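Local coordinates for transcriptional activator PlcR protein (Bacillus thuringiensis, PDB 3U3W) that activates transcription as a quorum-sensing virulence regulator, binding DNA through a helix-turn-helix domain and the signal peptide PapR through a tetratricopeptide-like helical domain, at residues Leu67-Ile72 with Glu105-Glu110; Asn191-Val196 with Ile229-Leu234; Gln237-Arg242 with Tyr260-Phe265. All coordinates share one frame; numbering follows the deposited sequence.

Contact 1: Leu67-Ile72 with Glu105-Glu110; sequences LIYSDI and EEYHPE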
loop_
_atom_site.group_PDB
_atom_site.type_symbol
_atom_site.label_atom_id
_atom_site.label_comp_id
_atom_site.label_asym_id
_atom_site.label_seq_id
_atom_site.Cartn_x
_atom_site.Cartn_y
_atom_site.Cartn_z
ATOM N N LEU A 67 16.586 9.108 -11.189
ATOM C CA LEU A 67 17.206 10.378 -11.559
ATOM C C LEU A 67 18.712 10.463 -11.277
ATOM O O LEU A 67 19.469 10.965 -12.105
ATOM C CB LEU A 67 16.470 11.549 -10.895
ATOM C CG LEU A 67 16.825 12.954 -11.383
ATOM C CD1 LEU A 67 16.375 13.152 -12.820
ATOM C CD2 LEU A 67 16.205 13.998 -10.471
ATOM N N ILE A 68 19.151 9.981 -10.119
ATOM C CA ILE A 68 20.534 10.221 -9.688
ATOM C C ILE A 68 21.398 8.961 -9.528
ATOM O O ILE A 68 22.507 8.888 -10.072
ATOM C CB ILE A 68 20.594 11.063 -8.383
ATOM C CG1 ILE A 68 19.857 12.400 -8.563
ATOM C CG2 ILE A 68 22.047 11.271 -7.938
ATOM C CD1 ILE A 68 19.915 13.312 -7.343
ATOM N N TYR A 69 20.895 7.978 -8.784
ATOM C CA TYR A 69 21.667 6.765 -8.513
ATOM C C TYR A 69 21.234 5.580 -9.380
ATOM O O TYR A 69 20.119 5.545 -9.914
ATOM C CB TYR A 69 21.641 6.418 -7.015
ATOM C CG TYR A 69 21.996 7.603 -6.132
ATOM C CD1 TYR A 69 23.322 7.971 -5.925
ATOM C CD2 TYR A 69 21.000 8.365 -5.520
ATOM C CE1 TYR A 69 23.655 9.067 -5.129
ATOM C CE2 TYR A 69 21.322 9.458 -4.721
ATOM C CZ TYR A 69 22.653 9.805 -4.533
ATOM O OH TYR A 69 22.981 10.885 -3.740
ATOM N N SER A 70 22.140 4.617 -9.513
ATOM C CA SER A 70 21.977 3.515 -10.450
ATOM C C SER A 70 21.373 2.270 -9.809
ATOM O O SER A 70 21.304 2.161 -8.578
ATOM C CB SER A 70 23.332 3.157 -11.066
ATOM O OG SER A 70 23.904 4.271 -11.729
ATOM N N ASP A 71 20.930 1.345 -10.660
ATOM C CA ASP A 71 20.576 -0.002 -10.233
ATOM C C ASP A 71 19.325 -0.012 -9.339
ATOM O O ASP A 71 19.175 -0.858 -8.453
ATOM C CB ASP A 71 21.782 -0.629 -9.524
ATOM C CG ASP A 71 21.912 -2.109 -9.790
ATOM O OD1 ASP A 71 21.145 -2.641 -10.625
ATOM O OD2 ASP A 71 22.791 -2.738 -9.164
ATOM N N ILE A 72 18.423 0.928 -9.609
ATOM C CA ILE A 72 17.256 1.184 -8.773
ATOM C C ILE A 72 16.274 0.011 -8.656
ATOM O O ILE A 72 15.675 -0.194 -7.606
ATOM C CB ILE A 72 16.498 2.456 -9.245
ATOM C CG1 ILE A 72 17.378 3.711 -9.083
ATOM C CG2 ILE A 72 15.178 2.608 -8.500
ATOM C CD1 ILE A 72 17.758 4.062 -7.624
ATOM N N GLU A 105 30.533 -1.001 -1.156
ATOM C CA GLU A 105 30.929 0.385 -0.934
ATOM C C GLU A 105 30.373 1.385 -1.957
ATOM O O GLU A 105 30.995 2.416 -2.211
ATOM C CB GLU A 105 32.455 0.483 -0.912
ATOM C CG GLU A 105 33.116 -0.424 0.108
ATOM C CD GLU A 105 32.803 -0.004 1.527
ATOM O OE1 GLU A 105 32.505 1.194 1.732
ATOM O OE2 GLU A 105 32.849 -0.871 2.431
ATOM N N GLU A 106 29.212 1.090 -2.538
ATOM C CA GLU A 106 28.585 2.002 -3.494
ATOM C C GLU A 106 28.050 3.261 -2.811
ATOM O O GLU A 106 27.596 3.213 -1.669
ATOM C CB GLU A 106 27.459 1.299 -4.266
ATOM C CG GLU A 106 27.906 0.027 -5.001
ATOM C CD GLU A 106 26.819 -0.578 -5.888
ATOM O OE1 GLU A 106 25.741 0.046 -6.030
ATOM O OE2 GLU A 106 27.053 -1.677 -6.446
ATOM N N TYR A 107 28.114 4.388 -3.514
ATOM C CA TYR A 107 27.605 5.648 -2.982
ATOM C C TYR A 107 26.125 5.847 -3.309
ATOM O O TYR A 107 25.738 5.965 -4.476
ATOM C CB TYR A 107 28.417 6.841 -3.496
ATOM C CG TYR A 107 27.997 8.162 -2.876
ATOM C CD1 TYR A 107 28.250 8.429 -1.535
ATOM C CD2 TYR A 107 27.351 9.143 -3.627
ATOM C CE1 TYR A 107 27.875 9.630 -0.952
ATOM C CE2 TYR A 107 26.975 10.357 -3.049
ATOM C CZ TYR A 107 27.241 10.588 -1.709
ATOM O OH TYR A 107 26.877 11.775 -1.112
ATOM N N HIS A 108 25.312 5.886 -2.260
ATOM C CA HIS A 108 23.881 6.112 -2.373
ATOM C C HIS A 108 23.338 6.274 -0.962
ATOM O O HIS A 108 22.836 5.316 -0.377
ATOM C CB HIS A 108 23.197 4.934 -3.073
ATOM C CG HIS A 108 21.749 5.170 -3.360
ATOM N ND1 HIS A 108 21.004 4.342 -4.172
ATOM C CD2 HIS A 108 20.907 6.150 -2.944
ATOM C CE1 HIS A 108 19.764 4.797 -4.241
ATOM N NE2 HIS A 108 19.680 5.895 -3.508
ATOM N N PRO A 109 23.446 7.489 -0.408
ATOM C CA PRO A 109 23.259 7.696 1.037
ATOM C C PRO A 109 22.003 7.025 1.611
ATOM O O PRO A 109 22.131 6.318 2.616
ATOM C CB PRO A 109 23.183 9.223 1.175
ATOM C CG PRO A 109 23.978 9.735 0.009
ATOM C CD PRO A 109 23.738 8.745 -1.121
ATOM N N GLU A 110 20.837 7.228 0.990
ATOM C CA GLU A 110 19.591 6.660 1.502
ATOM C C GLU A 110 19.612 5.135 1.530
ATOM O O GLU A 110 19.155 4.528 2.501
ATOM C CB GLU A 110 18.368 7.162 0.718
ATOM C CG GLU A 110 17.104 6.329 0.944
ATOM C CD GLU A 110 15.911 6.755 0.075
ATOM O OE1 GLU A 110 16.048 7.645 -0.798
ATOM O OE2 GLU A 110 14.818 6.181 0.269
#

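Contact 2: Asn191-Val196 with Ile229-Leu234; sequences NEEFDV and INSMAL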
loop_
_atom_site.group_PDB
_atom_site.type_symbol
_atom_site.label_atom_id
_atom_site.label_comp_id
_atom_site.label_asym_id
_atom_site.label_seq_id
_atom_site.Cartn_x
_atom_site.Cartn_y
_atom_site.Cartn_z
ATOM N N ASN A 191 0.730 6.395 6.577
ATOM C CA ASN A 191 1.454 5.139 6.513
ATOM C C ASN A 191 0.881 4.298 7.638
ATOM O O ASN A 191 1.484 4.170 8.706
ATOM C CB ASN A 191 2.942 5.366 6.738
ATOM C CG ASN A 191 3.769 4.104 6.527
ATOM O OD1 ASN A 191 3.243 2.986 6.437
ATOM N ND2 ASN A 191 5.080 4.280 6.460
ATOM N N GLU A 192 -0.304 3.748 7.410
ATOM C CA GLU A 192 -1.065 3.155 8.500
ATOM C C GLU A 192 -0.532 1.792 8.977
ATOM O O GLU A 192 -0.684 1.441 10.153
ATOM C CB GLU A 192 -2.560 3.133 8.164
ATOM C CG GLU A 192 -3.072 4.511 7.745
ATOM C CD GLU A 192 -4.530 4.751 8.091
ATOM O OE1 GLU A 192 -4.821 5.115 9.260
ATOM O OE2 GLU A 192 -5.382 4.595 7.183
ATOM N N GLU A 193 0.112 1.040 8.087
ATOM C CA GLU A 193 0.835 -0.155 8.527
ATOM C C GLU A 193 1.902 0.171 9.568
ATOM O O GLU A 193 1.987 -0.506 10.589
ATOM C CB GLU A 193 1.450 -0.914 7.366
ATOM C CG GLU A 193 0.523 -1.976 6.777
ATOM C CD GLU A 193 1.000 -2.470 5.420
ATOM O OE1 GLU A 193 1.812 -1.764 4.770
ATOM O OE2 GLU A 193 0.563 -3.567 5.005
ATOM N N PHE A 194 2.693 1.218 9.325
ATOM C CA PHE A 194 3.700 1.623 10.302
ATOM C C PHE A 194 3.077 2.042 11.647
ATOM O O PHE A 194 3.545 1.636 12.703
ATOM C CB PHE A 194 4.618 2.724 9.761
ATOM C CG PHE A 194 5.762 3.050 10.681
ATOM C CD1 PHE A 194 6.611 2.046 11.136
ATOM C CD2 PHE A 194 5.983 4.354 11.104
ATOM C CE1 PHE A 194 7.656 2.343 11.988
ATOM C CE2 PHE A 194 7.031 4.667 11.966
ATOM C CZ PHE A 194 7.865 3.669 12.406
ATOM N N ASP A 195 2.024 2.846 11.579
ATOM C CA ASP A 195 1.227 3.237 12.734
ATOM C C ASP A 195 0.846 2.005 13.559
ATOM O O ASP A 195 0.948 2.012 14.789
ATOM C CB ASP A 195 -0.043 3.942 12.235
ATOM C CG ASP A 195 -0.689 4.856 13.282
ATOM O OD1 ASP A 195 -0.563 6.092 13.137
ATOM O OD2 ASP A 195 -1.346 4.352 14.225
ATOM N N VAL A 196 0.402 0.947 12.882
ATOM C CA VAL A 196 -0.014 -0.258 13.576
ATOM C C VAL A 196 1.184 -0.890 14.271
ATOM O O VAL A 196 1.084 -1.390 15.394
ATOM C CB VAL A 196 -0.647 -1.300 12.613
ATOM C CG1 VAL A 196 -0.753 -2.652 13.276
ATOM C CG2 VAL A 196 -2.008 -0.838 12.144
ATOM N N ILE A 229 -7.882 -1.320 7.232
ATOM C CA ILE A 229 -7.011 -1.318 6.049
ATOM C C ILE A 229 -6.780 -2.733 5.493
ATOM O O ILE A 229 -6.010 -2.930 4.577
ATOM C CB ILE A 229 -5.664 -0.591 6.314
ATOM C CG1 ILE A 229 -4.750 -1.404 7.232
ATOM C CG2 ILE A 229 -5.908 0.799 6.909
ATOM C CD1 ILE A 229 -3.414 -0.711 7.488
ATOM N N ASN A 230 -7.469 -3.711 6.064
ATOM C CA ASN A 230 -7.292 -5.103 5.680
ATOM C C ASN A 230 -5.853 -5.608 5.732
ATOM O O ASN A 230 -5.397 -6.302 4.820
ATOM C CB ASN A 230 -7.902 -5.350 4.301
ATOM C CG ASN A 230 -9.383 -5.017 4.260
ATOM O OD1 ASN A 230 -9.833 -4.244 3.419
ATOM N ND2 ASN A 230 -10.143 -5.591 5.181
ATOM N N SER A 231 -5.152 -5.279 6.813
ATOM C CA SER A 231 -3.778 -5.728 7.015
ATOM C C SER A 231 -3.689 -6.858 8.028
ATOM O O SER A 231 -4.314 -6.797 9.086
ATOM C CB SER A 231 -2.907 -4.565 7.476
ATOM O OG SER A 231 -1.544 -4.849 7.272
ATOM N N MET A 232 -2.895 -7.872 7.693
ATOM C CA MET A 232 -2.704 -9.070 8.512
ATOM C C MET A 232 -1.314 -9.053 9.115
ATOM O O MET A 232 -0.930 -9.994 9.816
ATOM C CB MET A 232 -2.747 -10.332 7.630
ATOM C CG MET A 232 -4.079 -10.865 7.278
ATOM S SD MET A 232 -3.991 -12.554 6.667
ATOM C CE MET A 232 -3.440 -12.293 4.981
ATOM N N ALA A 233 -0.531 -8.034 8.788
ATOM C CA ALA A 233 0.890 -8.051 9.125
ATOM C C ALA A 233 1.163 -8.298 10.636
ATOM O O ALA A 233 1.991 -9.135 11.011
ATOM C CB ALA A 233 1.564 -6.759 8.628
ATOM N N LEU A 234 0.442 -7.582 11.493
ATOM C CA LEU A 234 0.646 -7.676 12.928
ATOM C C LEU A 234 -0.599 -8.133 13.681
ATOM O O LEU A 234 -0.614 -8.130 14.911
ATOM C CB LEU A 234 1.121 -6.324 13.475
ATOM C CG LEU A 234 2.531 -5.931 13.033
ATOM C CD1 LEU A 234 3.002 -4.771 13.836
ATOM C CD2 LEU A 234 3.490 -7.114 13.206
#

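Contact 3: Gln237-Arg242 with Tyr260-Phe265; sequences QLYYQR and YKKASF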
loop_
_atom_site.group_PDB
_atom_site.type_symbol
_atom_site.label_atom_id
_atom_site.label_comp_id
_atom_site.label_asym_id
_atom_site.label_seq_id
_atom_site.Cartn_x
_atom_site.Cartn_y
_atom_site.Cartn_z
ATOM N N GLN A 237 -0.171 -11.022 16.271
ATOM C CA GLN A 237 0.559 -10.526 17.436
ATOM C C GLN A 237 -0.337 -9.673 18.318
ATOM O O GLN A 237 -0.261 -9.765 19.531
ATOM C CB GLN A 237 1.803 -9.730 17.014
ATOM C CG GLN A 237 2.807 -10.553 16.206
ATOM C CD GLN A 237 2.482 -10.556 14.703
ATOM O OE1 GLN A 237 1.345 -10.812 14.304
ATOM N NE2 GLN A 237 3.482 -10.257 13.873
ATOM N N LEU A 238 -1.191 -8.863 17.690
ATOM C CA LEU A 238 -2.101 -7.956 18.391
ATOM C C LEU A 238 -3.140 -8.707 19.220
ATOM O O LEU A 238 -3.321 -8.405 20.388
ATOM C CB LEU A 238 -2.781 -7.004 17.399
ATOM C CG LEU A 238 -1.820 -5.904 16.908
ATOM C CD1 LEU A 238 -2.358 -5.137 15.699
ATOM C CD2 LEU A 238 -1.463 -4.952 18.058
ATOM N N TYR A 239 -3.806 -9.691 18.623
ATOM C CA TYR A 239 -4.701 -10.553 19.379
ATOM C C TYR A 239 -4.017 -11.247 20.536
ATOM O O TYR A 239 -4.621 -11.422 21.582
ATOM C CB TYR A 239 -5.363 -11.599 18.486
ATOM C CG TYR A 239 -6.483 -11.011 17.689
ATOM C CD1 TYR A 239 -7.576 -10.433 18.319
ATOM C CD2 TYR A 239 -6.433 -10.994 16.309
ATOM C CE1 TYR A 239 -8.602 -9.867 17.590
ATOM C CE2 TYR A 239 -7.444 -10.434 15.573
ATOM C CZ TYR A 239 -8.529 -9.873 16.217
ATOM O OH TYR A 239 -9.533 -9.320 15.460
ATOM N N TYR A 240 -2.772 -11.662 20.331
ATOM C CA TYR A 240 -2.013 -12.309 21.382
ATOM C C TYR A 240 -1.809 -11.283 22.508
ATOM O O TYR A 240 -2.158 -11.528 23.670
ATOM C CB TYR A 240 -0.670 -12.839 20.835
ATOM C CG TYR A 240 0.221 -13.434 21.905
ATOM C CD1 TYR A 240 0.124 -14.782 22.250
ATOM C CD2 TYR A 240 1.148 -12.644 22.592
ATOM C CE1 TYR A 240 0.928 -15.325 23.249
ATOM C CE2 TYR A 240 1.962 -13.187 23.584
ATOM C CZ TYR A 240 1.844 -14.518 23.907
ATOM O OH TYR A 240 2.638 -15.045 24.887
ATOM N N GLN A 241 -1.269 -10.124 22.151
ATOM C CA GLN A 241 -1.091 -9.048 23.108
ATOM C C GLN A 241 -2.380 -8.681 23.849
ATOM O O GLN A 241 -2.350 -8.356 25.035
ATOM C CB GLN A 241 -0.533 -7.808 22.429
ATOM C CG GLN A 241 -0.054 -6.802 23.430
ATOM C CD GLN A 241 0.969 -7.422 24.341
ATOM O OE1 GLN A 241 1.947 -8.014 23.879
ATOM N NE2 GLN A 241 0.735 -7.334 25.642
ATOM N N ARG A 242 -3.508 -8.725 23.149
ATOM C CA ARG A 242 -4.770 -8.354 23.757
ATOM C C ARG A 242 -5.199 -9.443 24.734
ATOM O O ARG A 242 -5.709 -9.150 25.811
ATOM C CB ARG A 242 -5.837 -8.040 22.703
ATOM C CG ARG A 242 -7.010 -8.993 22.630
ATOM C CD ARG A 242 -8.365 -8.317 22.870
ATOM N NE ARG A 242 -8.786 -7.372 21.833
ATOM C CZ ARG A 242 -9.671 -7.641 20.869
ATOM N NH1 ARG A 242 -10.214 -8.849 20.803
ATOM N NH2 ARG A 242 -10.013 -6.708 19.961
ATOM N N TYR A 260 -6.682 -15.324 22.254
ATOM C CA TYR A 260 -5.597 -16.263 21.950
ATOM C C TYR A 260 -5.920 -17.185 20.765
ATOM O O TYR A 260 -5.032 -17.540 19.987
ATOM C CB TYR A 260 -5.221 -17.088 23.185
ATOM C CG TYR A 260 -4.465 -16.335 24.263
ATOM C CD1 TYR A 260 -3.272 -15.670 23.975
ATOM C CD2 TYR A 260 -4.927 -16.308 25.577
ATOM C CE1 TYR A 260 -2.569 -14.985 24.962
ATOM C CE2 TYR A 260 -4.228 -15.629 26.574
ATOM C CZ TYR A 260 -3.049 -14.974 26.259
ATOM O OH TYR A 260 -2.359 -14.299 27.238
ATOM N N LYS A 261 -7.192 -17.564 20.628
ATOM C CA LYS A 261 -7.633 -18.378 19.495
ATOM C C LYS A 261 -7.468 -17.616 18.186
ATOM O O LYS A 261 -6.969 -18.153 17.195
ATOM C CB LYS A 261 -9.086 -18.824 19.666
ATOM C CG LYS A 261 -9.262 -19.970 20.655
ATOM C CD LYS A 261 -10.731 -20.155 21.043
ATOM C CE LYS A 261 -11.558 -20.750 19.905
ATOM N NZ LYS A 261 -11.633 -19.877 18.690
ATOM N N LYS A 262 -7.877 -16.357 18.192
ATOM C CA LYS A 262 -7.690 -15.517 17.024
ATOM C C LYS A 262 -6.207 -15.405 16.649
ATOM O O LYS A 262 -5.866 -15.414 15.466
ATOM C CB LYS A 262 -8.327 -14.143 17.235
ATOM C CG LYS A 262 -9.857 -14.162 17.220
ATOM C CD LYS A 262 -10.398 -12.763 17.518
ATOM C CE LYS A 262 -11.859 -12.594 17.116
ATOM N NZ LYS A 262 -12.780 -13.512 17.836
ATOM N N ALA A 263 -5.328 -15.320 17.647
ATOM C CA ALA A 263 -3.892 -15.245 17.378
ATOM C C ALA A 263 -3.388 -16.535 16.766
ATOM O O ALA A 263 -2.658 -16.513 15.785
ATOM C CB ALA A 263 -3.106 -14.922 18.650
ATOM N N SER A 264 -3.783 -17.654 17.368
ATOM C CA SER A 264 -3.431 -18.992 16.883
ATOM C C SER A 264 -3.908 -19.226 15.441
ATOM O O SER A 264 -3.196 -19.817 14.627
ATOM C CB SER A 264 -4.007 -20.066 17.819
ATOM O OG SER A 264 -3.609 -21.374 17.431
ATOM N N PHE A 265 -5.107 -18.746 15.127
ATOM C CA PHE A 265 -5.567 -18.747 13.752
ATOM C C PHE A 265 -4.565 -18.074 12.808
ATOM O O PHE A 265 -4.139 -18.683 11.830
ATOM C CB PHE A 265 -6.941 -18.086 13.618
ATOM C CG PHE A 265 -7.545 -18.227 12.235
ATOM C CD1 PHE A 265 -7.194 -17.346 11.214
ATOM C CD2 PHE A 265 -8.446 -19.247 11.952
ATOM C CE1 PHE A 265 -7.732 -17.477 9.939
ATOM C CE2 PHE A 265 -8.996 -19.374 10.683
ATOM C CZ PHE A 265 -8.635 -18.485 9.674
#

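Contact 1: Leu67-Ile72 with Glu105-Glu110
Tyr69 holds CG anti to its carbonyl carbon (chi1 -50°), and His108 holds CG anti to its backbone N (chi1 -173°); these two settings lay the phenol and the imidazole one upon the other. The rings form an offset stack with centroids 4.2 Å apart and planes at 17°, and the closest touch, Tyr69 CD2 to His108 CD2, is 3.4 Å. The displacement puts each ring partly over aliphatic carbon: Tyr69 CB stands over the imidazole, 3.7 Å from its centroid, and His108 CA lies over the phenol, both as CH-pi contacts. Ile68 CG2 covers the other face of Tyr69. The loop 67-72 leads from the DNA-binding helix-turn-helix part into helix 72-87, so the stack ties this linker to the turn opening helix 109-125, where His108 is the N-cap residue. At the far end of the phenol, Pro109 CD sits 3.5 Å from Tyr69 OH; proline suits a first helical turn, having no N-H to satisfy. Tyr107 CD2 approaches Tyr69 CE1 obliquely at 4.0 Å. Lys75, from helix 72-87, donates to His108 ND1, which fixes the rotation of the imidazole, while Ile72 CD1 reaches His108 CE1 at 4.0 Å.

Contact 2: Asn191-Val196 with Ile229-Leu234
Within the tetratricopeptide-like domain, the first turn of helix 192-208 meets the link 229-234, in which helix 212-228 ends and from which helix 235-248 starts. The link opens with a Schellman motif, Asn230 taking the positive phi of the C-prime position, a conformation asparagine tolerates better than most residues. On the other side Asn191 is the N-cap, its OD1 accepting a weak bond from Phe194 N.

Ile229 and Glu192 cross obliquely. CG1 of Ile229 takes the crowded position between backbone N and carbonyl carbon (chi1 72°), and CD1, anti beyond it, is carried onto the helix start, 4.0 Å from Glu192 CB and equally near Glu193 N. The other branch, CG2, lies 3.8 Å from Glu192 OE2. That carboxylate is engaged by Arg228 in a salt bridge, so the two branches of the isoleucine serve two places, CG2 beside the ion-paired carboxylate and CD1 on the start of the helix.

Glu193 also crosses Ile229 obliquely, but its extended chain continues to Ser231, whose small side chain lets the carboxylate come close to the link. Val196 and Leu234 slide past each other in opposite directions, Val196 CG1 resting 4.1 Å from Leu234 CB. Both are buried, as suits their wholly apolar side chains, and Leu234 also packs on an acidic side chain of the bound peptide. The link faces the second subunit as well, where Met232 packs on Met232 of that subunit. The polar contact across the segments is slight: Ser231 OG, anti to its own backbone N, lies 3.3 Å from Glu193 OE2, a weak hydrogen bond.

Contact 3: Gln237-Arg242 with Tyr260-Phe265
Tyr260 OH is gripped by two partners, Glu244 OE2 and Arg247 NE, both on helix 235-248, so the phenol tip is bonded to the very helix its ring packs against. The Tyr260 side chain leaves its backbone pointing away from that helix, but with CG anti to the carbonyl carbon (chi1 -73°) the ring swings back. Its edge is turned toward the face of Tyr240 in an offset edge-to-face pair, centroids 5.6 Å apart and planes at 66°. Tyr260 CE1 does the touching, 3.8 Å from Tyr240 CD1 and 3.7 Å from Tyr240 O. Tyrosine serves here twice, its ring for packing and its hydroxyl for the polar grip.

Helices 235-248 and 253-269 form an antiparallel helical hairpin of the tetratricopeptide-like domain, their local axes at 157° and only 7.5 Å apart at closest approach. The small Ala263 suits this close approach: its methyl group, CB, set between the two tyrosines, lies 4.0 Å from Tyr239 CB and 3.9 Å from Tyr240 CB.

Tyr239 and Tyr240 leave the helix on different sides of that methyl. Tyr239, with CG anti to the carbonyl carbon, offers a ring face to Lys262, whose aliphatic chain crosses it obliquely. CD of Lys262 stands 3.4 Å from Tyr239 CE1, over the face and toward the rim, in a CH-pi contact. The chain then bends at chi4, and NZ forms a salt bridge with Asp258, so the lysine lends methylenes to the ring and keeps its charge for an acid. Ile269 of the second subunit packs on both Tyr239 and Lys262, while Tyr240 also meets an apolar side chain of the bound peptide.

The three contacts follow one another along the chain without interleaving. Contact 1 lies nearest the DNA, its nearest atom about 9 Å from the nucleic acid, whereas contact 2 is about 32 Å and contact 3 about 46 Å from it. Contacts 1 and 3 occupy opposite sides of the chain's centre, their own centres about 41 Å apart. Contacts 2 and 3 are neighbours, with centres about 16 Å apart, and they join directly where Val196 CG1 packs on Leu238 CD1 at 3.8 Å. Both also border the bound PapR peptide, and in contact 3 Gln237 NE2 hydrogen-bonds to an acidic side chain of it. Both meet the second subunit too, so peptide site and dimer interface share this region.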